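Local atomic coordinates of Ser-thr phosphatase MSPP (Mycobacterium smegmatis, PDB entry 2V06), a protein that probably removes phosphate from serine and threonine residues of proteins, as a metal-dependent phosphatase of the PP2C family that binds magnesium or manganese. Residues Q22-A27 with H44-A49; Y32-G37 with N225-V230; V108-S113 with I166-F171; D112-R117 with L182-G187. All coordinates share one frame; numbering follows the deposited sequence.

Contact 1: Q22-A27 with H44-A49; sequences QDACLA and HASATA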
loop_
_atom_site.group_PDB
_atom_site.type_symbol
_atom_site.label_atom_id
_atom_site.label_comp_id
_atom_site.label_asym_id
_atom_site.label_seq_id
_atom_site.Cartn_x
_atom_site.Cartn_y
_atom_site.Cartn_z
ATOM N N GLN A 22 -13.099 -1.353 2.795
ATOM C CA GLN A 22 -12.850 -0.781 1.471
ATOM C C GLN A 22 -11.384 -0.939 1.074
ATOM O O GLN A 22 -11.002 -0.386 0.034
ATOM C CB GLN A 22 -13.286 0.652 1.399
ATOM C CG GLN A 22 -14.744 0.859 1.836
ATOM C CD GLN A 22 -15.208 2.270 1.525
ATOM O OE1 GLN A 22 -14.491 3.227 1.827
ATOM N NE2 GLN A 22 -16.408 2.375 1.000
ATOM N N ASP A 23 -10.591 -1.627 1.846
ATOM C CA ASP A 23 -9.247 -1.969 1.460
ATOM C C ASP A 23 -9.266 -3.218 0.582
ATOM O O ASP A 23 -10.174 -4.069 0.642
ATOM C CB ASP A 23 -8.362 -2.289 2.662
ATOM C CG ASP A 23 -7.865 -1.155 3.545
ATOM O OD1 ASP A 23 -8.145 0.037 3.279
ATOM O OD2 ASP A 23 -7.141 -1.510 4.520
ATOM N N ALA A 24 -8.223 -3.441 -0.228
ATOM C CA ALA A 24 -7.975 -4.643 -0.972
ATOM C C ALA A 24 -6.497 -4.855 -1.075
ATOM O O ALA A 24 -5.692 -3.946 -0.952
ATOM C CB ALA A 24 -8.641 -4.518 -2.347
ATOM N N CYS A 25 -6.132 -6.116 -1.315
ATOM C CA CYS A 25 -4.694 -6.417 -1.503
ATOM C C CYS A 25 -4.543 -7.496 -2.598
ATOM O O CYS A 25 -5.503 -8.148 -2.961
ATOM C CB CYS A 25 -4.009 -6.794 -0.203
ATOM S SG CYS A 25 -4.656 -8.276 0.612
ATOM N N LEU A 26 -3.325 -7.586 -3.028
ATOM C CA LEU A 26 -2.946 -8.463 -4.111
ATOM C C LEU A 26 -1.579 -9.060 -3.830
ATOM O O LEU A 26 -0.640 -8.322 -3.495
ATOM C CB LEU A 26 -2.893 -7.667 -5.410
ATOM C CG LEU A 26 -2.454 -8.265 -6.724
ATOM C CD1 LEU A 26 -3.427 -9.365 -7.152
ATOM C CD2 LEU A 26 -2.331 -7.178 -7.795
ATOM N N ALA A 27 -1.461 -10.348 -4.080
ATOM C CA ALA A 27 -0.190 -11.050 -4.074
ATOM C C ALA A 27 -0.247 -11.981 -5.281
ATOM O O ALA A 27 -1.023 -12.908 -5.344
ATOM C CB ALA A 27 0.038 -11.644 -2.713
ATOM N N HIS A 44 -15.589 -0.808 -4.436
ATOM C CA HIS A 44 -15.569 -1.007 -5.884
ATOM C C HIS A 44 -14.282 -0.461 -6.443
ATOM O O HIS A 44 -13.676 -1.043 -7.352
ATOM C CB HIS A 44 -16.750 -0.305 -6.555
ATOM C CG HIS A 44 -18.015 -0.990 -6.266
ATOM N ND1 HIS A 44 -19.203 -0.442 -6.610
ATOM C CD2 HIS A 44 -18.293 -2.177 -5.721
ATOM C CE1 HIS A 44 -20.178 -1.257 -6.279
ATOM N NE2 HIS A 44 -19.658 -2.329 -5.735
ATOM N N ALA A 45 -13.874 0.672 -5.953
ATOM C CA ALA A 45 -12.676 1.327 -6.503
ATOM C C ALA A 45 -11.424 0.489 -6.238
ATOM O O ALA A 45 -10.664 0.242 -7.172
ATOM C CB ALA A 45 -12.533 2.704 -5.896
ATOM N N SER A 46 -11.241 0.060 -5.012
ATOM C CA SER A 46 -10.020 -0.698 -4.663
ATOM C C SER A 46 -10.025 -2.056 -5.351
ATOM O O SER A 46 -9.013 -2.504 -5.926
ATOM C CB SER A 46 -9.823 -0.766 -3.152
ATOM O OG SER A 46 -10.938 -1.377 -2.601
ATOM N N ALA A 47 -11.166 -2.732 -5.359
ATOM C CA ALA A 47 -11.191 -4.078 -5.997
ATOM C C ALA A 47 -10.960 -3.959 -7.484
ATOM O O ALA A 47 -10.246 -4.746 -8.096
ATOM C CB ALA A 47 -12.544 -4.738 -5.696
ATOM N N THR A 48 -11.611 -2.984 -8.150
ATOM C CA THR A 48 -11.441 -2.840 -9.597
ATOM C C THR A 48 -10.010 -2.431 -9.884
ATOM O O THR A 48 -9.454 -2.957 -10.875
ATOM C CB THR A 48 -12.437 -1.792 -10.131
ATOM O OG1 THR A 48 -13.770 -2.204 -9.856
ATOM C CG2 THR A 48 -12.286 -1.602 -11.630
ATOM N N ALA A 49 -9.424 -1.548 -9.112
ATOM C CA ALA A 49 -8.063 -1.145 -9.388
ATOM C C ALA A 49 -7.157 -2.353 -9.386
ATOM O O ALA A 49 -6.317 -2.521 -10.257
ATOM C CB ALA A 49 -7.645 -0.099 -8.380
HETATM O O HOH W 1 -12.387 -3.412 -1.326
#
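Ser46 of helix 42-59 reaches across to the carbonyl of Gln22, just before strand 23-28, an outermost strand in one sheet of the PP2C β-sandwich. The helix covers that sheet from outside, and here the two run almost parallel, with axes 11° apart. The tight part is small. Ser46 OG gives a 2.8 Å hydrogen bond to Gln22 O, coming from above the carbonyl plane and 51° out of it. The hydroxyl gets there because OG sits between its own backbone N and carbonyl carbon (chi1 59°); Gly42 O, one turn back, is a second acceptor competing for its single proton. Next along the strand, the methyl of Ala24 points at the helix, with CB 4.0 Å from Ser46 CB, and continues onto Leu50. The Gln22 amide turns aside to the carbonyl of Gly39.

Toward the solvent the packing thins. Ala47 is exposed, and it approaches the strand no closer than 4.3 Å, from its N to Ala24 CB. Thr48 makes no contact with the strand; its OG1 bonds back to His44 O within the helix. A water at the seam donates to Ser46 OG at 2.8 Å and lies 3.0 Å from Asp23 O.

Contact 2: Y32-G37 with N225-V230; sequences YAVADG and NTTVVV. With MG (magnesium ion), chain C; MG (magnesium ion), chain B.
The strands carrying Val34 and Val229 run nearly antiparallel, 169° between their directions, but their axes stay 7.5 Å apart and no backbone hydrogen bond joins them. They belong to the two facing sheets of the PP2C β-sandwich, so side chains pointing into the interlayer make the link. Val229 stands in the middle and uses both methyls. CG1, anti to the backbone N (chi1 179°), meets the Tyr32 ring obliquely, 3.8 Å from CD1, the side chains crossing at about a right angle. CG2 goes to Val34, where the valines slide past each other in opposite directions, their CG2 atoms 3.7 Å apart. Val34 CG2 lies more loosely against the methyl of Thr227, whose hydroxyl bonds to Asp23.

Beyond lies the metal site, near the end of strand 31-38 and just before strand 226-233. The carboxylate of Asp36 bridges two magnesium ions, and Asp186 and Asp224 share one of them. Gly37 O binds the other. Asn225 acts from the second shell, accepting a hydrogen bond from one water on each metal through its O and OD1. A shared water sits 2.1 Å from the magnesium that Asp36 OD1 and Gly37 O bind, and 2.2 Å from its neighbour.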
loop_
_atom_site.group_PDB
_atom_site.type_symbol
_atom_site.label_atom_id
_atom_site.label_comp_id
_atom_site.label_asym_id
_atom_site.label_seq_id
_atom_site.Cartn_x
_atom_site.Cartn_y
_atom_site.Cartn_z
ATOM N N TYR A 32 2.816 -7.287 -5.834
ATOM C CA TYR A 32 2.161 -7.153 -4.549
ATOM C C TYR A 32 1.569 -5.775 -4.452
ATOM O O TYR A 32 2.198 -4.811 -4.917
ATOM C CB TYR A 32 3.141 -7.344 -3.366
ATOM C CG TYR A 32 3.747 -8.731 -3.449
ATOM C CD1 TYR A 32 3.095 -9.765 -2.817
ATOM C CD2 TYR A 32 4.922 -8.965 -4.175
ATOM C CE1 TYR A 32 3.618 -11.023 -2.875
ATOM C CE2 TYR A 32 5.430 -10.269 -4.257
ATOM C CZ TYR A 32 4.750 -11.276 -3.612
ATOM O OH TYR A 32 5.278 -12.546 -3.673
ATOM N N ALA A 33 0.378 -5.624 -3.901
ATOM C CA ALA A 33 -0.220 -4.320 -3.849
ATOM C C ALA A 33 -1.265 -4.224 -2.730
ATOM O O ALA A 33 -1.842 -5.213 -2.328
ATOM C CB ALA A 33 -0.885 -3.950 -5.156
ATOM N N VAL A 34 -1.457 -2.989 -2.297
ATOM C CA VAL A 34 -2.540 -2.584 -1.396
ATOM C C VAL A 34 -3.276 -1.408 -2.033
ATOM O O VAL A 34 -2.618 -0.516 -2.596
ATOM C CB VAL A 34 -2.043 -2.202 -0.000
ATOM C CG1 VAL A 34 -3.167 -1.612 0.808
ATOM C CG2 VAL A 34 -1.460 -3.407 0.710
ATOM N N ALA A 35 -4.594 -1.444 -1.937
ATOM C CA ALA A 35 -5.433 -0.353 -2.418
ATOM C C ALA A 35 -6.424 0.008 -1.285
ATOM O O ALA A 35 -7.167 -0.894 -0.859
ATOM C CB ALA A 35 -6.156 -0.681 -3.693
ATOM N N ASP A 36 -6.416 1.229 -0.834
ATOM C CA ASP A 36 -7.329 1.709 0.191
ATOM C C ASP A 36 -8.391 2.569 -0.471
ATOM O O ASP A 36 -8.141 3.715 -0.845
ATOM C CB ASP A 36 -6.523 2.495 1.259
ATOM C CG ASP A 36 -7.387 3.020 2.383
ATOM O OD1 ASP A 36 -8.627 3.022 2.209
ATOM O OD2 ASP A 36 -6.828 3.465 3.421
ATOM N N GLY A 37 -9.576 2.010 -0.605
ATOM C CA GLY A 37 -10.695 2.721 -1.195
ATOM C C GLY A 37 -11.313 3.686 -0.212
ATOM O O GLY A 37 -11.268 3.534 1.000
ATOM N N ASN A 225 -10.085 0.253 8.486
ATOM C CA ASN A 225 -9.654 -1.009 7.878
ATOM C C ASN A 225 -8.107 -1.051 7.924
ATOM O O ASN A 225 -7.455 -0.019 7.672
ATOM C CB ASN A 225 -10.071 -1.093 6.444
ATOM C CG ASN A 225 -11.543 -0.759 6.191
ATOM O OD1 ASN A 225 -11.869 -0.163 5.154
ATOM N ND2 ASN A 225 -12.429 -1.175 7.086
ATOM N N THR A 226 -7.551 -2.240 8.137
ATOM C CA THR A 226 -6.095 -2.434 8.123
ATOM C C THR A 226 -5.816 -3.583 7.182
ATOM O O THR A 226 -6.387 -4.664 7.321
ATOM C CB THR A 226 -5.544 -2.751 9.524
ATOM O OG1 THR A 226 -5.761 -1.626 10.370
ATOM C CG2 THR A 226 -4.043 -3.046 9.430
ATOM N N THR A 227 -4.886 -3.355 6.255
ATOM C CA THR A 227 -4.491 -4.350 5.289
ATOM C C THR A 227 -2.960 -4.320 5.172
ATOM O O THR A 227 -2.388 -3.227 5.134
ATOM C CB THR A 227 -5.100 -4.073 3.936
ATOM O OG1 THR A 227 -6.530 -4.097 4.118
ATOM C CG2 THR A 227 -4.715 -5.067 2.929
ATOM N N VAL A 228 -2.346 -5.485 5.182
ATOM C CA VAL A 228 -0.890 -5.580 5.222
ATOM C C VAL A 228 -0.475 -6.698 4.246
ATOM O O VAL A 228 -1.116 -7.738 4.151
ATOM C CB VAL A 228 -0.370 -5.869 6.638
ATOM C CG1 VAL A 228 -0.577 -4.666 7.533
ATOM C CG2 VAL A 228 -1.030 -7.078 7.236
ATOM N N VAL A 229 0.675 -6.481 3.634
ATOM C CA VAL A 229 1.329 -7.437 2.776
ATOM C C VAL A 229 2.792 -7.445 3.217
ATOM O O VAL A 229 3.430 -6.386 3.195
ATOM C CB VAL A 229 1.237 -7.064 1.286
ATOM C CG1 VAL A 229 1.945 -8.045 0.406
ATOM C CG2 VAL A 229 -0.209 -6.933 0.881
ATOM N N VAL A 230 3.292 -8.621 3.633
ATOM C CA VAL A 230 4.663 -8.780 4.064
ATOM C C VAL A 230 5.381 -9.660 3.052
ATOM O O VAL A 230 4.870 -10.712 2.685
ATOM C CB VAL A 230 4.662 -9.427 5.482
ATOM C CG1 VAL A 230 6.062 -9.921 5.832
ATOM C CG2 VAL A 230 4.207 -8.435 6.541
HETATM MG MG MG C . -10.461 3.414 2.935
HETATM MG MG MG B . -7.560 3.771 5.328
HETATM O O HOH W 2 -7.521 1.670 5.466
HETATM O O HOH W 3 -10.516 1.363 3.264
HETATM O O HOH W 4 -7.733 5.838 5.021
HETATM O O HOH W 5 -9.732 3.729 4.937
HETATM O O HOH W 6 -10.146 5.452 2.764
#

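Contact 3: V108-S113 with I166-F171; sequences VNIGDS and IGPDVF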
loop_
_atom_site.group_PDB
_atom_site.type_symbol
_atom_site.label_atom_id
_atom_site.label_comp_id
_atom_site.label_asym_id
_atom_site.label_seq_id
_atom_site.Cartn_x
_atom_site.Cartn_y
_atom_site.Cartn_z
ATOM N N VAL A 108 5.425 1.637 -7.242
ATOM C CA VAL A 108 4.599 2.623 -7.871
ATOM C C VAL A 108 3.535 2.980 -6.819
ATOM O O VAL A 108 2.861 2.030 -6.326
ATOM C CB VAL A 108 4.024 2.148 -9.192
ATOM C CG1 VAL A 108 3.116 3.193 -9.815
ATOM C CG2 VAL A 108 5.109 1.719 -10.151
ATOM N N ASN A 109 3.353 4.220 -6.480
ATOM C CA ASN A 109 2.413 4.548 -5.412
ATOM C C ASN A 109 1.686 5.854 -5.663
ATOM O O ASN A 109 2.236 6.837 -6.183
ATOM C CB ASN A 109 3.083 4.584 -4.049
ATOM C CG ASN A 109 4.153 5.649 -3.849
ATOM O OD1 ASN A 109 3.948 6.595 -3.070
ATOM N ND2 ASN A 109 5.257 5.484 -4.533
ATOM N N ILE A 110 0.439 5.806 -5.224
ATOM C CA ILE A 110 -0.494 6.919 -5.305
ATOM C C ILE A 110 -1.306 6.937 -4.041
ATOM O O ILE A 110 -1.983 5.926 -3.766
ATOM C CB ILE A 110 -1.540 6.777 -6.415
ATOM C CG1 ILE A 110 -0.879 6.751 -7.778
ATOM C CG2 ILE A 110 -2.627 7.845 -6.281
ATOM C CD1 ILE A 110 -1.675 6.106 -8.874
ATOM N N GLY A 111 -1.389 7.941 -3.203
ATOM C CA GLY A 111 -2.065 8.084 -2.019
ATOM C C GLY A 111 -1.224 7.883 -0.766
ATOM O O GLY A 111 -0.080 8.339 -0.731
ATOM N N ASP A 112 -1.767 7.208 0.247
ATOM C CA ASP A 112 -1.161 7.138 1.563
ATOM C C ASP A 112 -1.111 5.736 2.159
ATOM O O ASP A 112 -1.136 5.569 3.369
ATOM C CB ASP A 112 -1.901 8.072 2.546
ATOM C CG ASP A 112 -3.294 7.584 2.911
ATOM O OD1 ASP A 112 -3.824 6.647 2.241
ATOM O OD2 ASP A 112 -3.841 8.045 3.911
ATOM N N SER A 113 -0.944 4.712 1.289
ATOM C CA SER A 113 -0.774 3.362 1.780
ATOM C C SER A 113 0.714 3.030 1.758
ATOM O O SER A 113 1.235 2.724 0.654
ATOM C CB SER A 113 -1.543 2.416 0.883
ATOM O OG SER A 113 -2.941 2.723 0.872
ATOM N N ILE A 166 -3.387 10.566 -13.971
ATOM C CA ILE A 166 -2.687 10.395 -12.716
ATOM C C ILE A 166 -1.175 10.331 -12.964
ATOM O O ILE A 166 -0.728 9.796 -14.009
ATOM C CB ILE A 166 -3.006 9.119 -11.917
ATOM C CG1 ILE A 166 -2.895 7.860 -12.759
ATOM C CG2 ILE A 166 -4.327 9.218 -11.232
ATOM C CD1 ILE A 166 -2.664 6.561 -12.071
ATOM N N GLY A 167 -0.445 10.831 -11.972
ATOM C CA GLY A 167 0.993 10.831 -11.934
ATOM C C GLY A 167 1.497 10.130 -10.650
ATOM O O GLY A 167 1.807 10.770 -9.637
ATOM N N PRO A 168 1.582 8.808 -10.682
ATOM C CA PRO A 168 2.067 8.113 -9.475
ATOM C C PRO A 168 3.556 8.379 -9.298
ATOM O O PRO A 168 4.238 8.699 -10.242
ATOM C CB PRO A 168 1.867 6.654 -9.841
ATOM C CG PRO A 168 1.957 6.595 -11.329
ATOM C CD PRO A 168 1.290 7.870 -11.797
ATOM N N ASP A 169 4.009 8.194 -8.075
ATOM C CA ASP A 169 5.454 8.133 -7.841
ATOM C C ASP A 169 5.932 6.766 -8.308
ATOM O O ASP A 169 5.215 5.775 -8.136
ATOM C CB ASP A 169 5.726 8.337 -6.374
ATOM C CG ASP A 169 5.519 9.752 -5.881
ATOM O OD1 ASP A 169 5.341 10.669 -6.694
ATOM O OD2 ASP A 169 5.594 9.944 -4.634
ATOM N N VAL A 170 7.139 6.694 -8.823
ATOM C CA VAL A 170 7.728 5.485 -9.370
ATOM C C VAL A 170 9.182 5.473 -8.974
ATOM O O VAL A 170 9.897 6.449 -9.308
ATOM C CB VAL A 170 7.619 5.430 -10.892
ATOM C CG1 VAL A 170 8.227 4.086 -11.316
ATOM C CG2 VAL A 170 6.215 5.606 -11.350
ATOM N N PHE A 171 9.675 4.482 -8.239
ATOM C CA PHE A 171 11.106 4.502 -7.881
ATOM C C PHE A 171 11.564 3.072 -7.626
ATOM O O PHE A 171 10.777 2.200 -7.185
ATOM C CB PHE A 171 11.444 5.347 -6.670
ATOM C CG PHE A 171 12.808 6.028 -6.863
ATOM C CD1 PHE A 171 12.755 7.249 -7.546
ATOM C CD2 PHE A 171 13.981 5.493 -6.426
ATOM C CE1 PHE A 171 13.946 7.911 -7.748
ATOM C CE2 PHE A 171 15.174 6.160 -6.631
ATOM C CZ PHE A 171 15.144 7.350 -7.322
#
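Asn109 and Asp169 face each other as an antiparallel hydrogen-bonded pair, with the side chains of both on one face of the sheet. Asn109 N gives to Asp169 O and Asp169 N gives back to Asn109 O, each over 2.9 Å. Above this ring the amide and the carboxylate are turned steeply, their planes 76° apart, and the end of Asn109 lies over CB of Asp169. The carboxylate is held by neighbours outside the pair: OD1 forms a salt bridge with Arg158 and OD2 takes a hydrogen bond from His130, whose other ring nitrogen meets the backbone N of Gly111. His130 thus links the Asp169 carboxylate to the backbone after strand 106-110.

The face bearing Val108 and Val170 is apolar. These two form the neighbouring non-hydrogen-bonded pair and point the same way, side by side, with Val108 CG2 4.1 Å from Val170 CG1. Leu66 and Leu67 of helix 63-81 lie near them. Apolar packing continues beyond the ladder. A chi1 of 178° carries Val108 CG1 to the side far from its backbone N, where it meets Pro168 CB at 3.7 Å. Pro168 is flanked again by Ile110, which runs alongside it. In the conformer described here, one of two deposited, Ile110 also reaches across the chain of Ile166 at about a right angle; its close approaches are best treated with caution.

Strand 169-172 is the outermost of its sheet, and with Val108 and Val170 packed on helix 63-81 it belongs to the α/β/β/α sandwich of PP2C phosphatases, in which helices cover the outer face of each of the two sheets.

Contact 4: D112-R117 with L182-G187; sequences DSPLYR and LISSDG. With MG (magnesium ion), chain B.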
loop_
_atom_site.group_PDB
_atom_site.type_symbol
_atom_site.label_atom_id
_atom_site.label_comp_id
_atom_site.label_asym_id
_atom_site.label_seq_id
_atom_site.Cartn_x
_atom_site.Cartn_y
_atom_site.Cartn_z
ATOM N N ASP A 112 -1.767 7.208 0.247
ATOM C CA ASP A 112 -1.161 7.138 1.563
ATOM C C ASP A 112 -1.111 5.736 2.159
ATOM O O ASP A 112 -1.136 5.569 3.369
ATOM C CB ASP A 112 -1.901 8.072 2.546
ATOM C CG ASP A 112 -3.294 7.584 2.911
ATOM O OD1 ASP A 112 -3.824 6.647 2.241
ATOM O OD2 ASP A 112 -3.841 8.045 3.911
ATOM N N SER A 113 -0.944 4.712 1.289
ATOM C CA SER A 113 -0.774 3.362 1.780
ATOM C C SER A 113 0.714 3.030 1.758
ATOM O O SER A 113 1.235 2.724 0.654
ATOM C CB SER A 113 -1.543 2.416 0.883
ATOM O OG SER A 113 -2.941 2.723 0.872
ATOM N N PRO A 114 1.463 3.141 2.809
ATOM C CA PRO A 114 2.921 3.178 2.633
ATOM C C PRO A 114 3.559 1.813 2.359
ATOM O O PRO A 114 3.056 0.748 2.717
ATOM C CB PRO A 114 3.447 3.721 3.970
ATOM C CG PRO A 114 2.227 4.367 4.585
ATOM C CD PRO A 114 1.082 3.393 4.206
ATOM N N LEU A 115 4.756 1.919 1.792
ATOM C CA LEU A 115 5.736 0.855 1.724
ATOM C C LEU A 115 6.799 1.117 2.785
ATOM O O LEU A 115 7.371 2.197 2.809
ATOM C CB LEU A 115 6.386 0.791 0.331
ATOM C CG LEU A 115 7.557 -0.175 0.173
ATOM C CD1 LEU A 115 7.094 -1.595 0.357
ATOM C CD2 LEU A 115 8.179 0.041 -1.192
ATOM N N TYR A 116 7.100 0.095 3.538
ATOM C CA TYR A 116 8.185 0.098 4.510
ATOM C C TYR A 116 9.202 -0.989 4.205
ATOM O O TYR A 116 8.863 -2.050 3.660
ATOM C CB TYR A 116 7.707 -0.115 5.924
ATOM C CG TYR A 116 6.470 0.643 6.332
ATOM C CD1 TYR A 116 6.648 1.803 7.082
ATOM C CD2 TYR A 116 5.181 0.203 5.981
ATOM C CE1 TYR A 116 5.537 2.539 7.484
ATOM C CE2 TYR A 116 4.104 0.964 6.403
ATOM C CZ TYR A 116 4.273 2.106 7.137
ATOM O OH TYR A 116 3.223 2.881 7.577
ATOM N N ARG A 117 10.438 -0.714 4.568
ATOM C CA ARG A 117 11.472 -1.734 4.586
ATOM C C ARG A 117 11.845 -2.046 6.023
ATOM O O ARG A 117 12.038 -1.110 6.797
ATOM C CB ARG A 117 12.712 -1.282 3.807
ATOM C CG ARG A 117 13.790 -2.369 3.719
ATOM C CD ARG A 117 15.003 -1.757 3.020
ATOM N NE ARG A 117 15.647 -0.805 3.937
ATOM C CZ ARG A 117 16.425 0.200 3.534
ATOM N NH1 ARG A 117 16.688 0.444 2.261
ATOM N NH2 ARG A 117 16.911 0.937 4.527
ATOM N N LEU A 182 7.031 -4.318 3.806
ATOM C CA LEU A 182 5.658 -4.279 4.304
ATOM C C LEU A 182 4.924 -3.223 3.481
ATOM O O LEU A 182 5.361 -2.070 3.481
ATOM C CB LEU A 182 5.617 -3.905 5.786
ATOM C CG LEU A 182 4.257 -3.545 6.369
ATOM C CD1 LEU A 182 3.281 -4.710 6.317
ATOM C CD2 LEU A 182 4.382 -3.021 7.819
ATOM N N ILE A 183 3.837 -3.588 2.865
ATOM C CA ILE A 183 2.907 -2.629 2.265
ATOM C C ILE A 183 1.699 -2.593 3.184
ATOM O O ILE A 183 1.185 -3.661 3.566
ATOM C CB ILE A 183 2.446 -2.975 0.842
ATOM C CG1 ILE A 183 3.598 -3.482 -0.064
ATOM C CG2 ILE A 183 1.732 -1.800 0.221
ATOM C CD1 ILE A 183 3.099 -4.004 -1.368
ATOM N N SER A 184 1.245 -1.415 3.563
ATOM C CA SER A 184 0.059 -1.391 4.417
ATOM C C SER A 184 -0.847 -0.237 4.023
ATOM O O SER A 184 -0.447 0.757 3.501
ATOM C CB SER A 184 0.436 -1.234 5.876
ATOM O OG SER A 184 0.769 0.093 6.253
ATOM N N SER A 185 -2.121 -0.423 4.335
ATOM C CA SER A 185 -3.000 0.731 4.356
ATOM C C SER A 185 -2.676 1.579 5.578
ATOM O O SER A 185 -2.035 1.115 6.545
ATOM C CB SER A 185 -4.478 0.353 4.300
ATOM O OG SER A 185 -4.854 -0.365 5.436
ATOM N N ASP A 186 -3.159 2.814 5.587
ATOM C CA ASP A 186 -3.013 3.714 6.719
ATOM C C ASP A 186 -3.617 3.194 8.009
ATOM O O ASP A 186 -3.276 3.702 9.098
ATOM C CB ASP A 186 -3.526 5.097 6.330
ATOM C CG ASP A 186 -5.022 5.193 6.175
ATOM O OD1 ASP A 186 -5.683 4.181 5.816
ATOM O OD2 ASP A 186 -5.558 6.303 6.447
ATOM N N GLY A 187 -4.532 2.235 7.975
ATOM C CA GLY A 187 -5.177 1.768 9.199
ATOM C C GLY A 187 -4.193 1.192 10.169
ATOM O O GLY A 187 -4.442 1.259 11.396
HETATM MG MG MG B . -7.560 3.771 5.328
HETATM O O HOH W 7 -4.134 3.918 3.069
HETATM O O HOH W 8 0.235 2.512 7.873
HETATM O O HOH W 4 -7.733 5.838 5.021
HETATM O O HOH W 2 -7.521 1.670 5.466
HETATM O O HOH W 5 -9.732 3.729 4.937
#
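Tyr116 turns its ring beside its backbone N (chi1 -43°), while Leu182, with chi1 168°, swings CG to the far side from its own N, which lays the two side by side with their CD2 atoms 3.8 Å apart. Ser184 OG comes to the edge of that ring, in its plane, and a water joins it to Tyr116 OH. Tyr116, Ser184 and Asp186 are each described in one of two deposited conformers. On the opposite face of the sheet Leu115 CD1 meets Ile183 CG1.

Three hydrogen bonds knit the backbones. Tyr116 N to Leu182 O, at 2.8 Å, is nearly straight, and Leu182 N returns one to Tyr116 O; Ser184 N is held by Pro114 O.

Toward the turn, Asp112 and Asp186 bring their OD2 atoms to 3.5 Å, with the carboxylates 45° apart. Asp186 OD1 binds a magnesium ion at 2.0 Å, while OD2 has a salt bridge to Arg153. A water ties the turn together, bonded to Asp112 OD1, Ser113 OG and Asp186 N. A third magnesium bound by both aspartates has been seen in a crystal of this protein, so the close carboxylates mark that third position in the PP2C active site.

How the contacts relate
Contacts 2 and 4 lie deep in the core, their centres about 5 Å from the centre of the chain; contacts 1 and 3, centred about 10 Å from it, are only partly buried. Contacts 4 and 3 pair neighbours within separate sheets, 2 spans the sheets, and 1 joins a strand to its covering helix. Their chemistry follows: a short backbone ladder in 3, one in 4 that runs into paired acidic side chains at the metal site, valine packing beside two magnesium ions in 2, one serine bond and a water in 1. Contacts 2 and 4 share a magnesium ion, with Asp36 OD2 2.7 Å from Asp186 OD1. Asp23 joins contact 1 to both, through Thr227 and Ser185.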